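PDB 4P5Y: glycosyl hydrolase, family 31/fibronectin type III domain protein from Clostridium perfringens, which probably binds N-acetylgalactosamine-bearing glycans through this F5/8 type C (CBM32-like) carbohydrate-binding domain of a larger family 31 glycoside hydrolase. Local coordinates for residues A[24-29]-A[68-73]; A[31-36]-A[52-57]; A[79-84]-A[160-165]. All coordinates share one frame; numbering follows the deposited sequence.

Contact 1 of 3, residues A[24-29]-A[68-73]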
loop_
_atom_site.group_PDB
_atom_site.type_symbol
_atom_site.label_atom_id
_atom_site.label_comp_id
_atom_site.label_asym_id
_atom_site.label_seq_id
_atom_site.Cartn_x
_atom_site.Cartn_y
_atom_site.Cartn_z
ATOM N N SER A 24 -3.369 2.857 -14.647
ATOM C CA SER A 24 -4.649 3.262 -15.223
ATOM C C SER A 24 -5.736 2.249 -14.875
ATOM O O SER A 24 -6.911 2.567 -14.907
ATOM C CB SER A 24 -4.554 3.411 -16.737
ATOM O OG SER A 24 -4.351 2.151 -17.355
ATOM N N LYS A 25 -5.342 1.024 -14.552
ATOM C CA LYS A 25 -6.313 0.001 -14.199
ATOM C C LYS A 25 -6.828 0.155 -12.776
ATOM O O LYS A 25 -7.796 -0.501 -12.401
ATOM C CB LYS A 25 -5.716 -1.395 -14.358
ATOM C CG LYS A 25 -5.233 -1.703 -15.755
ATOM C CD LYS A 25 -6.300 -1.374 -16.782
ATOM C CE LYS A 25 -5.772 -1.549 -18.203
ATOM N NZ LYS A 25 -6.777 -1.084 -19.214
ATOM N N LEU A 26 -6.186 1.006 -11.982
ATOM C CA LEU A 26 -6.512 1.094 -10.558
ATOM C C LEU A 26 -7.259 2.365 -10.164
ATOM O O LEU A 26 -7.124 3.408 -10.804
ATOM C CB LEU A 26 -5.239 0.990 -9.731
ATOM C CG LEU A 26 -4.210 -0.008 -10.254
ATOM C CD1 LEU A 26 -2.946 0.101 -9.419
ATOM C CD2 LEU A 26 -4.776 -1.436 -10.238
ATOM N N GLU A 27 -8.042 2.268 -9.096
ATOM C CA GLU A 27 -8.729 3.421 -8.535
ATOM C C GLU A 27 -8.842 3.297 -7.015
ATOM O O GLU A 27 -9.338 2.296 -6.500
ATOM C CB GLU A 27 -10.117 3.572 -9.162
ATOM C CG GLU A 27 -10.940 4.720 -8.590
ATOM C CD GLU A 27 -12.410 4.656 -8.984
ATOM O OE1 GLU A 27 -12.818 3.684 -9.664
ATOM O OE2 GLU A 27 -13.157 5.587 -8.610
ATOM N N ALA A 28 -8.375 4.311 -6.295
ATOM C CA ALA A 28 -8.517 4.313 -4.847
ATOM C C ALA A 28 -9.940 4.741 -4.497
ATOM O O ALA A 28 -10.330 5.893 -4.697
ATOM C CB ALA A 28 -7.472 5.242 -4.183
ATOM N N ILE A 29 -10.736 3.814 -3.993
ATOM C CA ILE A 29 -12.119 4.166 -3.725
ATOM C C ILE A 29 -12.302 4.570 -2.280
ATOM O O ILE A 29 -13.275 5.224 -1.936
ATOM C CB ILE A 29 -13.089 3.016 -4.068
ATOM C CG1 ILE A 29 -12.772 1.757 -3.261
ATOM C CG2 ILE A 29 -13.046 2.713 -5.567
ATOM C CD1 ILE A 29 -13.721 0.641 -3.567
ATOM N N ILE A 68 -8.189 -0.247 -2.978
ATOM C CA ILE A 68 -7.948 -0.051 -4.395
ATOM C C ILE A 68 -8.928 -0.886 -5.193
ATOM O O ILE A 68 -9.046 -2.100 -4.981
ATOM C CB ILE A 68 -6.497 -0.442 -4.788
ATOM C CG1 ILE A 68 -5.480 0.334 -3.948
ATOM C CG2 ILE A 68 -6.263 -0.268 -6.292
ATOM C CD1 ILE A 68 -5.815 1.817 -3.766
ATOM N N LYS A 69 -9.626 -0.234 -6.109
ATOM C CA LYS A 69 -10.488 -0.943 -7.053
ATOM C C LYS A 69 -9.849 -1.096 -8.427
ATOM O O LYS A 69 -9.351 -0.121 -9.008
ATOM C CB LYS A 69 -11.823 -0.227 -7.206
ATOM C CG LYS A 69 -12.618 -0.670 -8.421
ATOM C CD LYS A 69 -13.972 -0.003 -8.405
ATOM C CE LYS A 69 -14.835 -0.411 -9.577
ATOM N NZ LYS A 69 -16.177 0.202 -9.401
ATOM N N LEU A 70 -9.898 -2.321 -8.947
ATOM C CA LEU A 70 -9.358 -2.655 -10.262
ATOM C C LEU A 70 -10.484 -2.575 -11.310
ATOM O O LEU A 70 -11.651 -2.649 -10.961
ATOM C CB LEU A 70 -8.710 -4.051 -10.227
ATOM C CG LEU A 70 -7.451 -4.209 -9.357
ATOM C CD1 LEU A 70 -7.690 -3.699 -7.960
ATOM C CD2 LEU A 70 -6.972 -5.636 -9.290
ATOM N N ASP A 71 -10.140 -2.416 -12.588
ATOM C CA ASP A 71 -11.161 -2.197 -13.616
ATOM C C ASP A 71 -11.932 -3.475 -13.935
ATOM O O ASP A 71 -13.038 -3.430 -14.469
ATOM C CB ASP A 71 -10.546 -1.619 -14.898
ATOM C CG ASP A 71 -9.572 -2.570 -15.570
ATOM O OD1 ASP A 71 -8.691 -3.116 -14.868
ATOM O OD2 ASP A 71 -9.679 -2.766 -16.804
ATOM N N LYS A 72 -11.346 -4.611 -13.601
ATOM C CA LYS A 72 -12.053 -5.883 -13.655
ATOM C C LYS A 72 -11.489 -6.743 -12.552
ATOM O O LYS A 72 -10.642 -6.295 -11.790
ATOM C CB LYS A 72 -11.882 -6.569 -15.007
ATOM C CG LYS A 72 -10.435 -6.899 -15.345
ATOM C CD LYS A 72 -10.320 -7.535 -16.715
ATOM C CE LYS A 72 -8.876 -7.813 -17.054
ATOM N N ALA A 73 -11.938 -7.977 -12.459
ATOM C CA ALA A 73 -11.384 -8.867 -11.465
ATOM C C ALA A 73 -10.107 -9.516 -11.994
ATOM O O ALA A 73 -10.096 -10.068 -13.090
ATOM C CB ALA A 73 -12.397 -9.909 -11.072
#
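CG2 of Ile-68 packs against CB of Leu-26 at 3.8 Å on the inner face of an antiparallel strand pair, and the CG1-CD1 branch turns to Ala-28. With CG1 beside the backbone N (chi1 -56°) and chi2 bent to -43°, Ile-68 swings CD1 over Ala-28, where the small methyl CB receives it at 3.8 Å. The long residue thus fills the hollow above the short one. Leu-70 lies alongside Leu-26, both pointing the same way, and its CG meets Leu-26 CD2 at 4.0 Å.

Glu-27 and Lys-69 form the hydrogen-bonded pair between these, with Lys-69 N bound to Glu-27 O at 2.6 Å and Glu-27 N to Lys-69 O at 2.7 Å. Beside this pair, CG2 of Ile-29 sits against CB of Lys-69 at 3.6 Å, the two side chains crossing at about a right angle. Beyond the pairing, the bent chain of Lys-25 lies over the carboxylate of Asp-71, its CD 3.5 Å from OD1, an oxygen that is hydrogen-bonded to Tyr-74.

Strand 26-31 is an edge of the five-stranded sheet, and strand 64-70 separates it from strand 140-148. Leu-26, Ile-68 and Leu-70 all pack on Phe-164 of strand 158-166 in the facing sheet.

Contact 2 of 3, residues A[31-36]-A[52-57]. With NGA (2-acetamido-2-deoxy-beta-D-galactopyranose), chain B.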
loop_
_atom_site.group_PDB
_atom_site.type_symbol
_atom_site.label_atom_id
_atom_site.label_comp_id
_atom_site.label_asym_id
_atom_site.label_seq_id
_atom_site.Cartn_x
_atom_site.Cartn_y
_atom_site.Cartn_z
ATOM N N ALA A 31 -10.096 5.383 1.749
ATOM C CA ALA A 31 -9.006 5.361 2.714
ATOM C C ALA A 31 -9.540 5.848 4.050
ATOM O O ALA A 31 -10.403 6.727 4.068
ATOM C CB ALA A 31 -7.876 6.211 2.257
ATOM N N THR A 32 -9.048 5.279 5.157
ATOM C CA THR A 32 -9.493 5.676 6.494
ATOM C C THR A 32 -9.462 7.192 6.670
ATOM O O THR A 32 -10.438 7.794 7.077
ATOM C CB THR A 32 -8.632 5.046 7.626
ATOM O OG1 THR A 32 -8.557 3.628 7.463
ATOM C CG2 THR A 32 -9.231 5.335 8.963
ATOM N N SER A 33 -8.327 7.806 6.368
ATOM C CA SER A 33 -8.238 9.257 6.394
ATOM C C SER A 33 -7.209 9.768 5.370
ATOM O O SER A 33 -6.469 8.992 4.758
ATOM C CB SER A 33 -7.907 9.742 7.814
ATOM O OG SER A 33 -6.653 9.251 8.264
ATOM N N GLU A 34 -7.198 11.079 5.164
ATOM C CA GLU A 34 -6.299 11.708 4.211
ATOM C C GLU A 34 -5.889 13.004 4.829
ATOM O O GLU A 34 -6.691 13.631 5.497
ATOM C CB GLU A 34 -6.971 11.969 2.860
ATOM C CG GLU A 34 -7.680 10.785 2.231
ATOM C CD GLU A 34 -8.412 11.166 0.953
ATOM O OE1 GLU A 34 -9.615 11.520 1.021
ATOM O OE2 GLU A 34 -7.787 11.110 -0.127
ATOM N N ALA A 35 -4.651 13.416 4.618
ATOM C CA ALA A 35 -4.177 14.644 5.222
ATOM C C ALA A 35 -3.643 15.560 4.145
ATOM O O ALA A 35 -3.206 15.093 3.079
ATOM C CB ALA A 35 -3.104 14.358 6.257
ATOM N N ASP A 36 -3.683 16.863 4.422
ATOM C CA ASP A 36 -3.050 17.834 3.543
ATOM C C ASP A 36 -3.550 17.652 2.110
ATOM O O ASP A 36 -4.749 17.587 1.876
ATOM C CB ASP A 36 -1.531 17.684 3.633
ATOM C CG ASP A 36 -1.022 17.874 5.052
ATOM O OD1 ASP A 36 -1.516 18.812 5.714
ATOM O OD2 ASP A 36 -0.158 17.092 5.511
ATOM N N TRP A 52 -0.166 9.127 -0.857
ATOM C CA TRP A 52 -1.261 9.143 0.093
ATOM C C TRP A 52 -0.695 9.221 1.503
ATOM O O TRP A 52 0.230 8.497 1.847
ATOM C CB TRP A 52 -2.122 7.898 -0.047
ATOM C CG TRP A 52 -3.049 7.704 1.102
ATOM C CD1 TRP A 52 -4.046 8.548 1.502
ATOM C CD2 TRP A 52 -3.094 6.580 1.987
ATOM N NE1 TRP A 52 -4.704 8.023 2.586
ATOM C CE2 TRP A 52 -4.139 6.815 2.904
ATOM C CE3 TRP A 52 -2.360 5.397 2.091
ATOM C CZ2 TRP A 52 -4.460 5.909 3.921
ATOM C CZ3 TRP A 52 -2.677 4.500 3.109
ATOM C CH2 TRP A 52 -3.717 4.766 4.007
ATOM N N HIS A 53 -1.242 10.111 2.310
ATOM C CA HIS A 53 -0.850 10.237 3.709
ATOM C C HIS A 53 -2.149 10.269 4.496
ATOM O O HIS A 53 -3.127 10.879 4.048
ATOM C CB HIS A 53 -0.017 11.504 3.933
ATOM C CG HIS A 53 0.799 11.497 5.189
ATOM N ND1 HIS A 53 0.236 11.450 6.446
ATOM C CD2 HIS A 53 2.137 11.562 5.382
ATOM C CE1 HIS A 53 1.192 11.474 7.357
ATOM N NE2 HIS A 53 2.355 11.539 6.738
ATOM N N SER A 54 -2.182 9.593 5.639
ATOM C CA SER A 54 -3.382 9.582 6.475
ATOM C C SER A 54 -3.326 10.729 7.481
ATOM O O SER A 54 -2.285 11.377 7.645
ATOM C CB SER A 54 -3.541 8.238 7.187
ATOM O OG SER A 54 -2.449 8.003 8.063
ATOM N N ALA A 55 -4.445 10.990 8.150
ATOM C CA ALA A 55 -4.522 12.137 9.053
ATOM C C ALA A 55 -3.587 11.952 10.246
ATOM O O ALA A 55 -3.282 10.825 10.650
ATOM C CB ALA A 55 -5.956 12.362 9.521
ATOM N N TYR A 56 -3.118 13.065 10.802
ATOM C CA TYR A 56 -2.248 13.012 11.967
ATOM C C TYR A 56 -2.667 14.035 13.004
ATOM O O TYR A 56 -1.830 14.641 13.668
ATOM C CB TYR A 56 -0.781 13.222 11.563
ATOM C CG TYR A 56 -0.543 14.386 10.621
ATOM C CD1 TYR A 56 -0.315 15.672 11.106
ATOM C CD2 TYR A 56 -0.540 14.199 9.256
ATOM C CE1 TYR A 56 -0.097 16.731 10.251
ATOM C CE2 TYR A 56 -0.321 15.248 8.393
ATOM C CZ TYR A 56 -0.101 16.517 8.887
ATOM O OH TYR A 56 0.115 17.559 8.003
ATOM N N GLN A 57 -3.972 14.224 13.148
ATOM C CA GLN A 57 -4.492 15.029 14.246
ATOM C C GLN A 57 -4.333 14.261 15.565
ATOM O O GLN A 57 -3.820 13.137 15.574
ATOM C CB GLN A 57 -5.950 15.402 13.995
ATOM C CG GLN A 57 -6.191 16.113 12.656
ATOM C CD GLN A 57 -5.183 17.223 12.380
ATOM O OE1 GLN A 57 -4.783 17.954 13.284
ATOM N NE2 GLN A 57 -4.765 17.347 11.121
HETATM C C1 NGA B . 4.741 16.822 8.320
HETATM C C2 NGA B . 4.579 16.159 6.954
HETATM C C3 NGA B . 3.219 15.466 6.886
HETATM C C4 NGA B . 3.055 14.538 8.085
HETATM C C5 NGA B . 3.260 15.340 9.361
HETATM C C6 NGA B . 3.051 14.506 10.624
HETATM C C7 NGA B . 5.875 17.206 5.151
HETATM C C8 NGA B . 5.916 18.303 4.125
HETATM N N2 NGA B . 4.741 17.104 5.855
HETATM O O1 NGA B . 6.040 17.350 8.459
HETATM O O3 NGA B . 3.069 14.759 5.669
HETATM O O4 NGA B . 4.015 13.506 8.025
HETATM O O5 NGA B . 4.565 15.858 9.332
HETATM O O6 NGA B . 4.101 14.744 11.542
HETATM O O7 NGA B . 6.860 16.471 5.308
#
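Tyr-56 joins two roles in one ring: its hydroxyl is tied to Asp-36 across the contact while one face carries the sugar. Segments 31-36 and 52-57 lie at the binding end of the F5/8 type C beta-sandwich, where 2-acetamido-2-deoxy-beta-D-galactopyranose (NGA) is bound. C5 of NGA stands 3.5 Å above the ring, over its centre, with C4 and C6 alongside, the CH-rich patch on which galacto-configured sugars commonly meet an aromatic platform. Tyr-56 OH donates to Asp-36 OD2 on its syn lone pair, and the carboxylate, turned 54° from the ring plane, meets the phenol at its edge. That bond anchors the phenol end of the platform.

His-53 adds a weak polar contact. O4 of NGA stands well above the imidazole plane, so the hydrogen bond joining it to NE2 is weak, and NGA O3 lies over one face of the ring. The other ring nitrogen, ND1, donates to Ser-54 O at 2.8 Å, almost exactly in the imidazole plane, which fixes the ring's rotation. Arg-84, Asn-89 and Tyr-156 add further hydrogen bonds to NGA.

Behind the site, main-chain and side-chain bonds tie 31-36 to 52-57. Ala-35 N binds His-53 O at 3.0 Å, and the CB of Ala-35 rests on Tyr-56 CE2 at 3.6 Å. Ser-33 holds on twice. Its OG, placed between backbone N and carbonyl carbon (chi1 62°), accepts from Ala-55 N at 2.8 Å; its carbonyl O lies at the indole edge of Trp-52 and receives NE1 at 3.0 Å in the carbonyl plane.

Contact 3 of 3, residues A[79-84]-A[160-165]. With CA (calcium ion), chain C; NGA (2-acetamido-2-deoxy-beta-D-galactopyranose), chain B.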
loop_
_atom_site.group_PDB
_atom_site.type_symbol
_atom_site.label_atom_id
_atom_site.label_comp_id
_atom_site.label_asym_id
_atom_site.label_seq_id
_atom_site.Cartn_x
_atom_site.Cartn_y
_atom_site.Cartn_z
ATOM N N ILE A 79 1.804 -7.343 -4.801
ATOM C CA ILE A 79 1.821 -5.897 -4.958
ATOM C C ILE A 79 3.171 -5.394 -4.473
ATOM O O ILE A 79 3.808 -6.036 -3.634
ATOM C CB ILE A 79 0.683 -5.199 -4.188
ATOM C CG1 ILE A 79 0.930 -5.246 -2.676
ATOM C CG2 ILE A 79 -0.662 -5.818 -4.528
ATOM C CD1 ILE A 79 -0.074 -4.429 -1.880
ATOM N N ASP A 80 3.633 -4.275 -5.026
ATOM C CA ASP A 80 4.822 -3.605 -4.515
ATOM C C ASP A 80 4.425 -2.354 -3.761
ATOM O O ASP A 80 3.568 -1.573 -4.195
ATOM C CB ASP A 80 5.795 -3.224 -5.626
ATOM C CG ASP A 80 6.366 -4.422 -6.328
ATOM O OD1 ASP A 80 6.132 -5.543 -5.837
ATOM O OD2 ASP A 80 7.053 -4.253 -7.361
ATOM N N TYR A 81 5.071 -2.170 -2.624
ATOM C CA TYR A 81 4.875 -1.000 -1.815
ATOM C C TYR A 81 6.056 -0.055 -1.988
ATOM O O TYR A 81 7.202 -0.408 -1.679
ATOM C CB TYR A 81 4.704 -1.393 -0.347
ATOM C CG TYR A 81 4.760 -0.214 0.590
ATOM C CD1 TYR A 81 3.651 0.586 0.790
ATOM C CD2 TYR A 81 5.931 0.106 1.270
ATOM C CE1 TYR A 81 3.694 1.660 1.639
ATOM C CE2 TYR A 81 5.983 1.188 2.134
ATOM C CZ TYR A 81 4.856 1.961 2.309
ATOM O OH TYR A 81 4.888 3.041 3.153
ATOM N N LEU A 82 5.771 1.141 -2.488
ATOM C CA LEU A 82 6.804 2.149 -2.673
ATOM C C LEU A 82 6.711 3.226 -1.617
ATOM O O LEU A 82 5.782 4.046 -1.631
ATOM C CB LEU A 82 6.706 2.783 -4.047
ATOM C CG LEU A 82 7.809 3.793 -4.335
ATOM C CD1 LEU A 82 9.188 3.128 -4.339
ATOM C CD2 LEU A 82 7.516 4.465 -5.655
ATOM N N PRO A 83 7.680 3.236 -0.696
ATOM C CA PRO A 83 7.621 4.207 0.392
ATOM C C PRO A 83 7.816 5.643 -0.101
ATOM O O PRO A 83 8.427 5.887 -1.148
ATOM C CB PRO A 83 8.767 3.774 1.322
ATOM C CG PRO A 83 9.672 2.945 0.498
ATOM C CD PRO A 83 8.876 2.374 -0.635
ATOM N N ARG A 84 7.256 6.581 0.657
ATOM C CA ARG A 84 7.483 8.003 0.453
ATOM C C ARG A 84 8.966 8.274 0.222
ATOM O O ARG A 84 9.801 7.914 1.044
ATOM C CB ARG A 84 6.988 8.780 1.659
ATOM C CG ARG A 84 6.966 10.278 1.493
ATOM C CD ARG A 84 6.708 10.908 2.845
ATOM N NE ARG A 84 6.257 12.291 2.750
ATOM C CZ ARG A 84 5.657 12.937 3.747
ATOM N NH1 ARG A 84 5.438 12.316 4.899
ATOM N NH2 ARG A 84 5.274 14.192 3.588
ATOM N N ALA A 160 3.687 5.911 -1.461
ATOM C CA ALA A 160 3.935 6.612 -2.711
ATOM C C ALA A 160 3.272 5.852 -3.851
ATOM O O ALA A 160 2.637 6.446 -4.708
ATOM C CB ALA A 160 5.446 6.781 -2.956
ATOM N N GLU A 161 3.410 4.532 -3.847
ATOM C CA GLU A 161 2.783 3.703 -4.864
ATOM C C GLU A 161 2.384 2.334 -4.354
ATOM O O GLU A 161 3.031 1.747 -3.483
ATOM C CB GLU A 161 3.709 3.491 -6.056
ATOM C CG GLU A 161 3.784 4.612 -7.061
ATOM C CD GLU A 161 4.326 4.116 -8.409
ATOM O OE1 GLU A 161 5.561 4.156 -8.629
ATOM O OE2 GLU A 161 3.516 3.658 -9.243
ATOM N N LEU A 162 1.310 1.821 -4.933
ATOM C CA LEU A 162 1.026 0.400 -4.879
ATOM C C LEU A 162 0.991 -0.114 -6.309
ATOM O O LEU A 162 0.162 0.322 -7.115
ATOM C CB LEU A 162 -0.296 0.111 -4.168
ATOM C CG LEU A 162 -0.341 0.610 -2.739
ATOM C CD1 LEU A 162 -1.750 0.509 -2.209
ATOM C CD2 LEU A 162 0.645 -0.192 -1.894
ATOM N N VAL A 163 1.896 -1.038 -6.610
ATOM C CA VAL A 163 1.945 -1.701 -7.911
ATOM C C VAL A 163 1.297 -3.094 -7.838
ATOM O O VAL A 163 1.661 -3.889 -6.996
ATOM C CB VAL A 163 3.409 -1.797 -8.392
ATOM C CG1 VAL A 163 3.520 -2.537 -9.721
ATOM C CG2 VAL A 163 4.022 -0.390 -8.480
ATOM N N PHE A 164 0.323 -3.374 -8.695
ATOM C CA PHE A 164 -0.395 -4.656 -8.678
ATOM C C PHE A 164 0.112 -5.574 -9.776
ATOM O O PHE A 164 0.427 -5.107 -10.866
ATOM C CB PHE A 164 -1.914 -4.449 -8.860
ATOM C CG PHE A 164 -2.591 -3.796 -7.688
ATOM C CD1 PHE A 164 -2.290 -2.492 -7.336
ATOM C CD2 PHE A 164 -3.530 -4.491 -6.938
ATOM C CE1 PHE A 164 -2.896 -1.888 -6.242
ATOM C CE2 PHE A 164 -4.144 -3.896 -5.845
ATOM C CZ PHE A 164 -3.828 -2.585 -5.500
ATOM N N TYR A 165 0.172 -6.874 -9.504
ATOM C CA TYR A 165 0.483 -7.870 -10.541
ATOM C C TYR A 165 -0.601 -8.948 -10.622
ATOM O O TYR A 165 -1.012 -9.482 -9.599
ATOM C CB TYR A 165 1.834 -8.546 -10.278
ATOM C CG TYR A 165 3.029 -7.630 -10.155
ATOM C CD1 TYR A 165 3.226 -6.862 -9.019
ATOM C CD2 TYR A 165 3.975 -7.556 -11.164
ATOM C CE1 TYR A 165 4.325 -6.028 -8.898
ATOM C CE2 TYR A 165 5.082 -6.721 -11.053
ATOM C CZ TYR A 165 5.254 -5.965 -9.913
ATOM O OH TYR A 165 6.360 -5.145 -9.789
HETATM CA CA CA C . 1.950 8.272 -6.145
HETATM C C1 NGA B . 4.741 16.822 8.320
HETATM C C2 NGA B . 4.579 16.159 6.954
HETATM C C3 NGA B . 3.219 15.466 6.886
HETATM C C4 NGA B . 3.055 14.538 8.085
HETATM C C5 NGA B . 3.260 15.340 9.361
HETATM C C6 NGA B . 3.051 14.506 10.624
HETATM C C7 NGA B . 5.875 17.206 5.151
HETATM C C8 NGA B . 5.916 18.303 4.125
HETATM N N2 NGA B . 4.741 17.104 5.855
HETATM O O1 NGA B . 6.040 17.350 8.459
HETATM O O3 NGA B . 3.069 14.759 5.669
HETATM O O4 NGA B . 4.015 13.506 8.025
HETATM O O5 NGA B . 4.565 15.858 9.332
HETATM O O6 NGA B . 4.101 14.744 11.542
HETATM O O7 NGA B . 6.860 16.471 5.308
#
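Backbone hydrogen bonds join Asp-80 to Val-163 and Leu-82 to Glu-161 as the hydrogen-bonded pairs of an antiparallel match. Val-163 N reaches Asp-80 O at 3.0 Å, and Leu-82 N points almost straight at Glu-161 O (173°). Leu-82 O is gripped twice, by Ala-160 N at 2.8 Å and by the longer bond from Glu-161 N at 3.3 Å, which makes a classic beta bulge.

These are the two central strands of the four-stranded sheet of the F5/8 type C beta-sandwich, and the bulge lies at the end of strand 73-82 and near the start of strand 158-166, next to the calcium. Ala-160 O coordinates the calcium ion at 2.4 Å, together with atoms that include Asn-42 O, Asp-45 OD1, Asp-47 O and Thr-50 O.

Apolar contacts fill the inner face. CG2 of Ile-79 stands over the Phe-164 ring in a CH-pi contact, 4.2 Å from the centroid and offset toward the rim. CD2 of Leu-162 meets the edge of the Tyr-81 ring at CD1.

Polar side chains act at both ends. Tyr-165 OH donates to Asp-80 OD2 at 2.7 Å, arriving from above the carboxylate plane. At the other end Arg-84, stretched from CG to NE with CG anti to the backbone N (chi1 -171°), carries its guanidinium to the sugar, where NH2 donates to NGA O3 at 3.1 Å and NH1 is held by Asn-89 O.

In the fold
From the N terminus, strand 26-31 leads into the binding loops and the chain returns on strand 64-70, so contact 1 closes a loop of 38 residues. Contact 2 falls wholly within that loop, pairing 31-36 with 52-57 at the sugar-binding end, about 20 Å from contact 1 between centres. Strand 73-82 follows, and contact 3 closes a much longer loop when 160-165 returns beside 79-84; it is in series with both others. Contacts 1 and 3 belong to opposing sheets and meet in the core, where Leu-26 CD1 lies 3.4 Å from Phe-164 CD1. Contacts 2 and 3 converge on NGA, with His-53 beside Arg-84.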